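Local coordinates for putative xylanase (Bacteroides fragilis, PDB 2P1G), which is of unconfirmed function but may be a hydrolase acting on glycosyl bonds, such as those of xylan, at residues A[31-36]-A[80-85]; A[162-167]-A[200-205]; A[123-128]-A[143-148]. One frame throughout, in Å; residues are numbered along the deposited sequence.

Contact 1: residues A[31-36]-A[80-85]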
loop_
_atom_site.group_PDB
_atom_site.type_symbol
_atom_site.label_atom_id
_atom_site.label_comp_id
_atom_site.label_asym_id
_atom_site.label_seq_id
_atom_site.Cartn_x
_atom_site.Cartn_y
_atom_site.Cartn_z
ATOM N N THR A 31 -6.800 21.176 -6.959
ATOM C CA THR A 31 -7.003 20.281 -8.095
ATOM C C THR A 31 -6.013 19.145 -7.961
ATOM O O THR A 31 -4.961 19.307 -7.352
ATOM C CB THR A 31 -6.774 21.001 -9.434
ATOM O OG1 THR A 31 -5.425 21.492 -9.484
ATOM C CG2 THR A 31 -7.736 22.170 -9.578
ATOM N N GLU A 32 -6.352 17.995 -8.525
ATOM C CA GLU A 32 -5.479 16.834 -8.391
ATOM C C GLU A 32 -4.371 16.909 -9.430
ATOM O O GLU A 32 -4.656 17.018 -10.630
ATOM C CB GLU A 32 -6.289 15.550 -8.584
ATOM C CG GLU A 32 -5.474 14.263 -8.388
ATOM C CD GLU A 32 -5.119 13.998 -6.934
ATOM O OE1 GLU A 32 -5.877 14.404 -6.017
ATOM O OE2 GLU A 32 -4.072 13.345 -6.706
ATOM N N ASP A 33 -3.122 16.852 -8.950
ATOM C CA ASP A 33 -1.939 16.732 -9.784
ATOM C C ASP A 33 -0.899 15.950 -8.991
ATOM O O ASP A 33 -1.095 15.667 -7.802
ATOM C CB ASP A 33 -1.384 18.111 -10.166
ATOM C CG ASP A 33 -0.634 18.102 -11.494
ATOM O OD1 ASP A 33 -0.228 17.025 -11.999
ATOM O OD2 ASP A 33 -0.452 19.205 -12.056
ATOM N N LEU A 34 0.213 15.624 -9.624
ATOM C CA LEU A 34 1.235 14.837 -8.952
ATOM C C LEU A 34 1.923 15.646 -7.843
ATOM O O LEU A 34 2.479 16.723 -8.094
ATOM C CB LEU A 34 2.262 14.322 -9.962
ATOM C CG LEU A 34 3.296 13.307 -9.450
ATOM C CD1 LEU A 34 2.617 11.973 -9.033
ATOM C CD2 LEU A 34 4.325 13.069 -10.497
ATOM N N ILE A 35 1.852 15.128 -6.619
ATOM C CA ILE A 35 2.568 15.717 -5.486
ATOM C C ILE A 35 3.703 14.807 -5.034
ATOM O O ILE A 35 3.468 13.637 -4.732
ATOM C CB ILE A 35 1.617 15.977 -4.290
ATOM C CG1 ILE A 35 0.612 17.080 -4.646
ATOM C CG2 ILE A 35 2.424 16.344 -3.008
ATOM C CD1 ILE A 35 -0.358 17.395 -3.519
ATOM N N ILE A 36 4.920 15.349 -4.984
ATOM C CA ILE A 36 6.073 14.612 -4.459
ATOM C C ILE A 36 6.445 15.243 -3.127
ATOM O O ILE A 36 6.973 16.360 -3.082
ATOM C CB ILE A 36 7.272 14.626 -5.426
ATOM C CG1 ILE A 36 6.850 14.047 -6.789
ATOM C CG2 ILE A 36 8.463 13.872 -4.830
ATOM C CD1 ILE A 36 7.906 14.219 -7.894
ATOM N N GLY A 80 -1.746 5.235 -14.782
ATOM C CA GLY A 80 -0.841 6.372 -14.922
ATOM C C GLY A 80 -1.460 7.671 -15.414
ATOM O O GLY A 80 -0.733 8.609 -15.781
ATOM N N LYS A 81 -2.791 7.740 -15.392
ATOM C CA LYS A 81 -3.501 8.919 -15.888
ATOM C C LYS A 81 -4.031 9.779 -14.750
ATOM O O LYS A 81 -4.842 9.313 -13.939
ATOM C CB LYS A 81 -4.674 8.491 -16.793
ATOM C CG LYS A 81 -5.519 9.685 -17.257
ATOM C CD LYS A 81 -6.537 9.282 -18.309
ATOM C CE LYS A 81 -7.425 10.507 -18.627
ATOM N NZ LYS A 81 -8.536 10.190 -19.597
ATOM N N ILE A 82 -3.618 11.045 -14.718
ATOM C CA ILE A 82 -4.076 11.960 -13.662
ATOM C C ILE A 82 -5.381 12.617 -14.131
ATOM O O ILE A 82 -5.406 13.313 -15.168
ATOM C CB ILE A 82 -2.996 13.015 -13.316
ATOM C CG1 ILE A 82 -1.678 12.332 -12.928
ATOM C CG2 ILE A 82 -3.485 13.971 -12.208
ATOM C CD1 ILE A 82 -0.589 13.283 -12.507
ATOM N N ASP A 83 -6.464 12.352 -13.403
ATOM C CA ASP A 83 -7.798 12.819 -13.804
ATOM C C ASP A 83 -8.702 12.993 -12.572
ATOM O O ASP A 83 -9.674 12.257 -12.365
ATOM C CB ASP A 83 -8.415 11.864 -14.825
ATOM C CG ASP A 83 -9.732 12.367 -15.404
ATOM O OD1 ASP A 83 -10.023 13.585 -15.325
ATOM O OD2 ASP A 83 -10.467 11.523 -15.952
ATOM N N GLY A 84 -8.346 13.968 -11.745
ATOM C CA GLY A 84 -9.155 14.284 -10.582
ATOM C C GLY A 84 -8.857 13.338 -9.438
ATOM O O GLY A 84 -8.081 12.381 -9.580
ATOM N N TYR A 85 -9.482 13.610 -8.298
ATOM C CA TYR A 85 -9.239 12.844 -7.083
ATOM C C TYR A 85 -9.490 11.351 -7.261
ATOM O O TYR A 85 -8.771 10.531 -6.695
ATOM C CB TYR A 85 -10.164 13.382 -6.002
ATOM C CG TYR A 85 -10.129 12.636 -4.690
ATOM C CD1 TYR A 85 -9.060 12.799 -3.806
ATOM C CD2 TYR A 85 -11.180 11.788 -4.316
ATOM C CE1 TYR A 85 -9.047 12.140 -2.547
ATOM C CE2 TYR A 85 -11.177 11.127 -3.083
ATOM C CZ TYR A 85 -10.098 11.301 -2.214
ATOM O OH TYR A 85 -10.084 10.652 -0.999
HETATM O O HOH W 1 -6.555 16.193 -12.145
#

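Contact 2: residues A[162-167]-A[200-205]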
loop_
_atom_site.group_PDB
_atom_site.type_symbol
_atom_site.label_atom_id
_atom_site.label_comp_id
_atom_site.label_asym_id
_atom_site.label_seq_id
_atom_site.Cartn_x
_atom_site.Cartn_y
_atom_site.Cartn_z
ATOM N N ASP A 162 -2.344 -16.998 10.775
ATOM C CA ASP A 162 -1.937 -18.211 11.515
ATOM C C ASP A 162 -0.905 -19.086 10.769
ATOM O O ASP A 162 -0.356 -20.041 11.342
ATOM C CB ASP A 162 -3.138 -19.013 12.093
ATOM C CG ASP A 162 -3.968 -19.726 11.033
ATOM O OD1 ASP A 162 -3.738 -19.530 9.824
ATOM O OD2 ASP A 162 -4.892 -20.499 11.418
ATOM N N LYS A 163 -0.612 -18.735 9.518
ATOM C CA LYS A 163 0.391 -19.460 8.726
ATOM C C LYS A 163 1.745 -18.763 8.724
ATOM O O LYS A 163 2.710 -19.253 8.119
ATOM C CB LYS A 163 -0.102 -19.686 7.286
ATOM C CG LYS A 163 -1.471 -20.390 7.210
ATOM C CD LYS A 163 -1.436 -21.737 7.953
ATOM C CE LYS A 163 -2.809 -22.417 7.967
ATOM N NZ LYS A 163 -2.759 -23.660 8.797
ATOM N N LEU A 164 1.832 -17.626 9.412
ATOM C CA LEU A 164 3.072 -16.842 9.402
ATOM C C LEU A 164 3.764 -16.934 10.763
ATOM O O LEU A 164 3.134 -16.703 11.786
ATOM C CB LEU A 164 2.792 -15.364 9.066
ATOM C CG LEU A 164 4.067 -14.508 8.871
ATOM C CD1 LEU A 164 4.819 -14.948 7.617
ATOM C CD2 LEU A 164 3.725 -13.023 8.772
ATOM N N GLU A 165 5.053 -17.280 10.755
ATOM C CA GLU A 165 5.836 -17.412 11.976
ATOM C C GLU A 165 6.724 -16.173 12.166
ATOM O O GLU A 165 6.947 -15.430 11.214
ATOM C CB GLU A 165 6.737 -18.668 11.892
ATOM C CG GLU A 165 5.984 -19.995 11.910
ATOM C CD GLU A 165 5.172 -20.186 13.168
ATOM O OE1 GLU A 165 5.543 -19.617 14.215
ATOM O OE2 GLU A 165 4.162 -20.918 13.123
ATOM N N PRO A 166 7.232 -15.950 13.395
ATOM C CA PRO A 166 8.106 -14.801 13.598
ATOM C C PRO A 166 9.302 -14.751 12.648
ATOM O O PRO A 166 9.739 -13.651 12.320
ATOM C CB PRO A 166 8.573 -14.945 15.049
ATOM C CG PRO A 166 7.533 -15.771 15.718
ATOM C CD PRO A 166 6.966 -16.679 14.661
ATOM N N ASP A 167 9.799 -15.912 12.202
ATOM C CA ASP A 167 10.962 -15.959 11.309
ATOM C C ASP A 167 10.597 -16.010 9.825
ATOM O O ASP A 167 11.420 -16.385 8.978
ATOM C CB ASP A 167 11.956 -17.072 11.702
ATOM C CG ASP A 167 11.316 -18.439 11.862
ATOM O OD1 ASP A 167 10.057 -18.604 11.787
ATOM O OD2 ASP A 167 12.112 -19.383 12.098
ATOM N N GLY A 200 16.991 -12.597 12.200
ATOM C CA GLY A 200 16.341 -13.821 11.720
ATOM C C GLY A 200 14.818 -13.731 11.673
ATOM O O GLY A 200 14.149 -14.652 11.205
ATOM N N GLN A 201 14.265 -12.642 12.192
ATOM C CA GLN A 201 12.806 -12.469 12.242
ATOM C C GLN A 201 12.338 -11.609 11.077
ATOM O O GLN A 201 13.033 -10.670 10.682
ATOM C CB GLN A 201 12.412 -11.763 13.522
ATOM C CG GLN A 201 12.582 -12.560 14.810
ATOM C CD GLN A 201 12.261 -11.723 16.046
ATOM O OE1 GLN A 201 12.576 -10.524 16.097
ATOM N NE2 GLN A 201 11.618 -12.349 17.048
ATOM N N LEU A 202 11.163 -11.927 10.543
ATOM C CA LEU A 202 10.539 -11.089 9.540
ATOM C C LEU A 202 9.882 -9.895 10.234
ATOM O O LEU A 202 8.934 -10.073 11.024
ATOM C CB LEU A 202 9.492 -11.897 8.743
ATOM C CG LEU A 202 8.654 -11.053 7.753
ATOM C CD1 LEU A 202 9.517 -10.312 6.712
ATOM C CD2 LEU A 202 7.631 -11.939 7.052
ATOM N N HIS A 203 10.407 -8.697 9.950
ATOM C CA HIS A 203 9.867 -7.419 10.436
ATOM C C HIS A 203 9.304 -6.578 9.282
ATOM O O HIS A 203 9.413 -6.951 8.114
ATOM C CB HIS A 203 10.973 -6.625 11.168
ATOM C CG HIS A 203 11.360 -7.216 12.493
ATOM N ND1 HIS A 203 11.023 -6.632 13.693
ATOM C CD2 HIS A 203 12.023 -8.356 12.804
ATOM C CE1 HIS A 203 11.466 -7.386 14.690
ATOM N NE2 HIS A 203 12.077 -8.439 14.176
ATOM N N LEU A 204 8.713 -5.447 9.635
ATOM C CA LEU A 204 8.123 -4.536 8.667
ATOM C C LEU A 204 8.750 -3.167 8.783
ATOM O O LEU A 204 8.784 -2.575 9.868
ATOM C CB LEU A 204 6.610 -4.417 8.912
ATOM C CG LEU A 204 5.812 -3.855 7.732
ATOM C CD1 LEU A 204 5.700 -4.876 6.593
ATOM C CD2 LEU A 204 4.424 -3.468 8.242
ATOM N N LEU A 205 9.259 -2.681 7.653
ATOM C CA LEU A 205 9.690 -1.317 7.513
ATOM C C LEU A 205 8.465 -0.539 7.011
ATOM O O LEU A 205 7.929 -0.856 5.953
ATOM C CB LEU A 205 10.851 -1.255 6.497
ATOM C CG LEU A 205 11.282 0.135 5.990
ATOM C CD1 LEU A 205 11.795 1.069 7.114
ATOM C CD2 LEU A 205 12.320 -0.022 4.876
HETATM O O HOH W 2 7.012 -12.391 11.174
#

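Contact 3: residues A[123-128]-A[143-148]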
loop_
_atom_site.group_PDB
_atom_site.type_symbol
_atom_site.label_atom_id
_atom_site.label_comp_id
_atom_site.label_asym_id
_atom_site.label_seq_id
_atom_site.Cartn_x
_atom_site.Cartn_y
_atom_site.Cartn_z
ATOM N N TYR A 123 -16.043 1.421 2.200
ATOM C CA TYR A 123 -15.807 2.356 3.287
ATOM C C TYR A 123 -15.902 3.776 2.799
ATOM O O TYR A 123 -16.547 4.594 3.436
ATOM C CB TYR A 123 -14.451 2.142 3.946
ATOM C CG TYR A 123 -14.253 2.988 5.194
ATOM C CD1 TYR A 123 -14.528 2.480 6.457
ATOM C CD2 TYR A 123 -13.797 4.305 5.094
ATOM C CE1 TYR A 123 -14.316 3.272 7.629
ATOM C CE2 TYR A 123 -13.617 5.108 6.238
ATOM C CZ TYR A 123 -13.870 4.577 7.497
ATOM O OH TYR A 123 -13.682 5.376 8.621
ATOM N N MET A 124 -15.247 4.091 1.684
ATOM C CA MET A 124 -15.176 5.482 1.260
ATOM C C MET A 124 -16.547 6.034 0.873
ATOM O O MET A 124 -16.902 7.144 1.262
ATOM C CB MET A 124 -14.184 5.652 0.095
ATOM C CG MET A 124 -12.729 5.318 0.446
ATOM S SD MET A 124 -11.569 5.698 -0.915
ATOM C CE MET A 124 -11.486 7.499 -0.789
ATOM N N SER A 125 -17.327 5.261 0.132
ATOM C CA SER A 125 -18.626 5.786 -0.320
ATOM C C SER A 125 -19.650 5.775 0.819
ATOM O O SER A 125 -20.651 6.481 0.759
ATOM C CB SER A 125 -19.131 5.046 -1.547
ATOM O OG SER A 125 -19.594 3.762 -1.204
ATOM N N THR A 126 -19.356 5.013 1.869
ATOM C CA THR A 126 -20.206 4.904 3.065
ATOM C C THR A 126 -19.933 6.032 4.057
ATOM O O THR A 126 -20.821 6.422 4.827
ATOM C CB THR A 126 -19.999 3.518 3.748
ATOM O OG1 THR A 126 -20.636 2.533 2.941
ATOM C CG2 THR A 126 -20.602 3.459 5.176
ATOM N N HIS A 127 -18.714 6.550 4.034
ATOM C CA HIS A 127 -18.289 7.642 4.922
ATOM C C HIS A 127 -17.667 8.795 4.104
ATOM O O HIS A 127 -16.557 9.220 4.391
ATOM C CB HIS A 127 -17.258 7.145 5.945
ATOM C CG HIS A 127 -17.752 6.043 6.824
ATOM N ND1 HIS A 127 -18.676 6.250 7.828
ATOM C CD2 HIS A 127 -17.453 4.721 6.850
ATOM C CE1 HIS A 127 -18.930 5.102 8.431
ATOM N NE2 HIS A 127 -18.194 4.162 7.864
ATOM N N PRO A 128 -18.408 9.343 3.114
ATOM C CA PRO A 128 -17.788 10.353 2.261
ATOM C C PRO A 128 -17.483 11.622 3.050
ATOM O O PRO A 128 -16.613 12.395 2.657
ATOM C CB PRO A 128 -18.861 10.629 1.203
ATOM C CG PRO A 128 -20.151 10.292 1.875
ATOM C CD PRO A 128 -19.834 9.144 2.793
ATOM N N GLN A 143 -18.592 7.986 -8.374
ATOM C CA GLN A 143 -17.478 7.342 -9.074
ATOM C C GLN A 143 -16.790 6.326 -8.172
ATOM O O GLN A 143 -16.478 5.213 -8.610
ATOM C CB GLN A 143 -16.472 8.369 -9.615
ATOM C CG GLN A 143 -15.361 7.778 -10.501
ATOM C CD GLN A 143 -15.900 7.020 -11.717
ATOM O OE1 GLN A 143 -16.466 7.619 -12.626
ATOM N NE2 GLN A 143 -15.724 5.694 -11.731
ATOM N N MET A 144 -16.547 6.688 -6.910
ATOM C CA MET A 144 -15.871 5.741 -6.000
ATOM C C MET A 144 -16.763 4.522 -5.786
ATOM O O MET A 144 -16.272 3.394 -5.745
ATOM C CB MET A 144 -15.503 6.408 -4.670
ATOM C CG MET A 144 -14.281 7.355 -4.719
ATOM S SD MET A 144 -12.781 6.810 -5.634
ATOM C CE MET A 144 -12.482 5.225 -4.806
ATOM N N ALA A 145 -18.075 4.735 -5.691
ATOM C CA ALA A 145 -19.006 3.607 -5.577
ATOM C C ALA A 145 -18.936 2.669 -6.806
ATOM O O ALA A 145 -19.059 1.445 -6.658
ATOM C CB ALA A 145 -20.444 4.099 -5.356
ATOM N N LYS A 146 -18.728 3.231 -8.000
ATOM C CA LYS A 146 -18.558 2.399 -9.201
ATOM C C LYS A 146 -17.285 1.561 -9.110
ATOM O O LYS A 146 -17.288 0.372 -9.455
ATOM C CB LYS A 146 -18.532 3.247 -10.468
ATOM C CG LYS A 146 -19.878 3.842 -10.838
ATOM C CD LYS A 146 -19.727 4.734 -12.074
ATOM C CE LYS A 146 -20.885 5.712 -12.204
ATOM N NZ LYS A 146 -20.528 6.781 -13.200
ATOM N N TYR A 147 -16.213 2.168 -8.615
ATOM C CA TYR A 147 -14.952 1.438 -8.468
ATOM C C TYR A 147 -15.038 0.360 -7.387
ATOM O O TYR A 147 -14.551 -0.777 -7.577
ATOM C CB TYR A 147 -13.792 2.395 -8.195
ATOM C CG TYR A 147 -13.404 3.298 -9.346
ATOM C CD1 TYR A 147 -13.358 2.820 -10.665
ATOM C CD2 TYR A 147 -13.019 4.612 -9.111
ATOM C CE1 TYR A 147 -12.979 3.630 -11.708
ATOM C CE2 TYR A 147 -12.631 5.445 -10.149
ATOM C CZ TYR A 147 -12.618 4.948 -11.450
ATOM O OH TYR A 147 -12.235 5.765 -12.475
ATOM N N GLU A 148 -15.653 0.701 -6.256
ATOM C CA GLU A 148 -15.911 -0.278 -5.197
ATOM C C GLU A 148 -16.706 -1.467 -5.721
ATOM O O GLU A 148 -16.404 -2.629 -5.395
ATOM C CB GLU A 148 -16.665 0.360 -4.026
ATOM C CG GLU A 148 -15.844 1.427 -3.286
ATOM C CD GLU A 148 -16.721 2.274 -2.364
ATOM O OE1 GLU A 148 -17.956 2.167 -2.483
ATOM O OE2 GLU A 148 -16.176 3.012 -1.516
#

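Contact 1: residues A[31-36]-A[80-85]
Glu32 and Gly84 bring two loops together with their CA atoms 5.0 Å apart, and Asp33 CA lies 6.5 Å from Ile82 CA. The touching parts, 32-34 and 82-85, run 133° apart, roughly but not truly antiparallel, and neither is a strand. Between the backbones a water makes the link: it donates to Glu32 O at 2.6 Å and accepts from Gly84 N at 2.9 Å. Glu32 sends its side chain over the Gly84 peptide. CB packs 3.5 Å from Gly84 C, and CG, anti to the backbone N (chi1 -177°), comes 3.4 Å from Gly84 O. The chain then bends at chi2, and OE1 lies at the edge of the Tyr85 ring, near its plane, with the carboxylate and ring planes 64° apart. The contact thus joins, at the protein surface, the loop leading into helix 43-54 to the loop between helices 65-76 and 92-101. The acid end is held by partners from the second of these regions: OE1 forms a salt bridge with Arg88, and OE2 a hydrogen bond with Tyr77 OH. Beyond it, Ile82 points both branches at 32-34. CG2 faces Glu32 O, while CD1 touches Asp33 OD1 and packs 4.0 Å from Leu34 CB. Asp33 OD1 also accepts the Leu34 N-H, at 2.8 Å on its anti side, somewhat out of the carboxylate plane.

Contact 2: residues A[162-167]-A[200-205]
Pro166 and Leu202 are joined by one backbone hydrogen bond, Leu202 N to Pro166 O at 2.9 Å. The donor lies in the carbonyl plane, and the angle at the hydrogen is 145°. The same carbonyl oxygen is lined by the side chain of Gln201. Gln201 CB sits 3.5 Å from Pro166 O, and Gln201 CG, lying beside its own backbone N (chi1 -70°), is 3.9 Å from that oxygen. Past CG the chain runs extended, and its amide splits two ways. NE2 reaches the neighbourhood of Pro166 CB, at the limit of contact, while OE1 turns back to its own strand and accepts from His203 NE2 at 2.9 Å. That donor stands above the amide carbonyl plane by 37°, although OE1 itself lies close to the imidazole plane. His203 ND1 is bound in turn to Gly217 O, so the ring is held at both nitrogens. Beside the hairpin turn, Asp167 CB comes 3.3 Å from Gly200 O. On the buried side, Leu164 CD1 meets Leu202 CD2 at 4.2 Å, the two side chains crossing at about a right angle, and Leu221 of helix 221-226 packs against both leucines. A water lies between the segments, 3.0 Å from both Glu165 O and Leu202 O. Gly200, with positive phi, belongs to the tight turn that leads strand 189-198 into strand 201-208. The arrangement is therefore the start of the second strand of an antiparallel beta-hairpin, flanked by the loop that precedes strand 177-182 of the same sheet.

Contact 3: residues A[123-128]-A[143-148]
Ser125 and Glu148 make a polar helix-to-helix contact, in which a carboxylate from helix 138-151 grips the short helix 123-126. Ser125 and Ala145 mark the closest approach of the backbones, their CA atoms 5.7 Å apart and their CB atoms 4.1 Å. Glu148 extends beyond CG and presents both oxygens to a single residue. OE2 accepts from Ser125 N at 3.0 Å, and OE1 from Ser125 OG at 2.6 Å, each on its syn lone pair. The serine hydroxyl stands between its own N and carbonyl carbon (chi1 74°), which places OG next to OE1 while the amide serves OE2. Tyr91 OH, bonded to OE2 as well as to Met124 N, adds a further link at the beginning of the helix. On the buried side the contact turns apolar: Met124 SD meets Met144 CE at 4.0 Å, the two side chains crossing obliquely. With an amide and a hydroxyl from one serine and the Tyr91 hydroxyl beside them, the buried carboxylate of Glu148 is well satisfied; the amide at the start of the helix and these hydroxyls would favour its negative charge.

Contacts 1 and 3 lie close together, about 18 Å between centres, and touch where Tyr85 OH packs 3.5 Å from Met124 CE. Contact 2 lies on the opposite side of the chain's centre from both, about 35 Å from contact 1 and about 33 Å from contact 3, between centres. Contact 1 is a surface meeting of two loops, water-bridged, with side chains packed on peptide atoms and one small apolar touch. Contacts 2 and 3 are partly buried: contact 2 couples a loop to a sheet strand by a backbone bond backed by leucines, contact 3 joins two helices by a side-chain carboxylate. No two contacts share a segment, and along the chain they follow in series.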